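PDB 2Q24: putative tetR family transcriptional regulator from Streptomyces coelicolor A3, which probably binds DNA through a helix-turn-helix domain and regulates transcription, as other members of the TetR family do. Local coordinates for residues 82-85 with 86-90. Numbering follows the deposited sequence.
Sequences AELP and PAEAL
Leu84, the first residue to leave helical backbone angles after helix 77-83, lays its side chain against the opening turn of the next helix at Glu88 and Ala89. Its CB sits 3.7 Å from Ala89 N and, a little farther out, 4.2 Å from Ala89 CB. With CG beside the backbone N and anti to the carbonyl carbon (chi1 -65°), the branch continues along the turn until CD1 lies 3.8 Å from Glu88 O. The other methyl, CD2, meets the carboxylate end of Glu88, whose side chain runs roughly perpendicular to that of Leu84.

Pro85 comes next, at the N-cap position. Its carbonyl opens the regular bonding of the helix: Ala89 N donates to Pro85 O at 2.8 Å, with an N-H...O angle of 166°, in the i to i+4 pattern of an alpha helix. The next residue repeats it, Leu90 N bonding to Pro86 O. The extended chain of Glu88 passes the Pro85 ring at a slant; Glu88 OE1 comes within 3.9 Å of Pro85 CD, and the carboxylate carbon CD of Glu88 lies near Pro85 CG. Pro86 stands in the first turn, where an N-H has no helical carbonyl four residues earlier to bond to, so a proline forfeits no helical bond there. A first-turn N-H, that of Ala87, is met from outside by Glu145 OE1.

Leu84 and Pro85 form the short link between helix 77-83 and helix 86-106, at the surface of the SbtR-like C-terminal domain. Inward, Ala89 packs on Leu80 and Leu81 of helix 77-83 and on Leu136 of helix 125-142, while Pro86 rests against Leu81 and Ala139, so the start of helix 86-106 touches both helix 77-83 and helix 125-142.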
loop_
_atom_site.group_PDB
_atom_site.type_symbol
_atom_site.label_atom_id
_atom_site.label_comp_id
_atom_site.label_asym_id
_atom_site.label_seq_id
_atom_site.Cartn_x
_atom_site.Cartn_y
_atom_site.Cartn_z
ATOM N N ALA B 82 4.138 -12.027 -13.901
ATOM C CA ALA B 82 4.506 -11.947 -15.310
ATOM C C ALA B 82 5.682 -12.861 -15.673
ATOM O O ALA B 82 5.767 -13.328 -16.804
ATOM C CB ALA B 82 4.841 -10.515 -15.670
ATOM N N GLU B 83 6.586 -13.140 -14.737
ATOM C CA GLU B 83 7.811 -13.895 -15.054
ATOM C C GLU B 83 7.817 -15.347 -14.626
ATOM O O GLU B 83 8.664 -16.117 -15.088
ATOM C CB GLU B 83 9.036 -13.288 -14.367
ATOM C CG GLU B 83 9.386 -11.869 -14.781
ATOM C CD GLU B 83 9.613 -11.706 -16.277
ATOM O OE1 GLU B 83 10.091 -12.683 -16.948
ATOM O OE2 GLU B 83 9.272 -10.595 -16.780
ATOM N N LEU B 84 6.975 -15.701 -13.662
ATOM C CA LEU B 84 6.990 -17.034 -13.090
ATOM C C LEU B 84 5.609 -17.688 -13.063
ATOM O O LEU B 84 4.601 -16.993 -12.922
ATOM C CB LEU B 84 7.458 -16.951 -11.617
ATOM C CG LEU B 84 8.899 -16.493 -11.395
ATOM C CD1 LEU B 84 9.090 -16.261 -9.883
ATOM C CD2 LEU B 84 9.899 -17.602 -11.934
ATOM N N PRO B 85 5.576 -19.032 -13.134
ATOM C CA PRO B 85 4.306 -19.735 -12.909
ATOM C C PRO B 85 3.813 -19.313 -11.523
ATOM O O PRO B 85 4.639 -19.004 -10.626
ATOM C CB PRO B 85 4.726 -21.203 -12.863
ATOM C CG PRO B 85 6.065 -21.262 -13.540
ATOM C CD PRO B 85 6.715 -19.962 -13.282
ATOM N N PRO B 86 2.477 -19.197 -11.341
ATOM C CA PRO B 86 2.005 -18.499 -10.153
ATOM C C PRO B 86 2.380 -19.078 -8.806
ATOM O O PRO B 86 2.665 -18.286 -7.906
ATOM C CB PRO B 86 0.483 -18.405 -10.336
ATOM C CG PRO B 86 0.152 -19.414 -11.357
ATOM C CD PRO B 86 1.379 -19.559 -12.255
ATOM N N ALA B 87 2.452 -20.402 -8.656
ATOM C CA ALA B 87 2.928 -20.957 -7.373
ATOM C C ALA B 87 4.394 -20.598 -7.086
ATOM O O ALA B 87 4.760 -20.386 -5.941
ATOM C CB ALA B 87 2.717 -22.508 -7.306
ATOM N N GLU B 88 5.216 -20.537 -8.132
ATOM C CA GLU B 88 6.602 -20.070 -7.986
ATOM C C GLU B 88 6.668 -18.576 -7.762
ATOM O O GLU B 88 7.528 -18.118 -6.990
ATOM C CB GLU B 88 7.395 -20.462 -9.219
ATOM C CG GLU B 88 7.652 -21.951 -9.268
ATOM C CD GLU B 88 8.537 -22.374 -10.434
ATOM O OE1 GLU B 88 9.382 -21.581 -10.936
ATOM O OE2 GLU B 88 8.389 -23.543 -10.873
ATOM N N ALA B 89 5.793 -17.800 -8.411
ATOM C CA ALA B 89 5.650 -16.374 -7.978
ATOM C C ALA B 89 5.354 -16.243 -6.467
ATOM O O ALA B 89 6.023 -15.475 -5.735
ATOM C CB ALA B 89 4.598 -15.580 -8.844
ATOM N N LEU B 90 4.314 -16.949 -5.989
ATOM C CA LEU B 90 4.010 -17.006 -4.561
ATOM C C LEU B 90 5.251 -17.362 -3.712
ATOM O O LEU B 90 5.599 -16.617 -2.800
ATOM C CB LEU B 90 2.819 -17.985 -4.335
ATOM C CG LEU B 90 2.473 -18.258 -2.875
ATOM C CD1 LEU B 90 1.991 -16.902 -2.188
ATOM C CD2 LEU B 90 1.353 -19.339 -2.960
#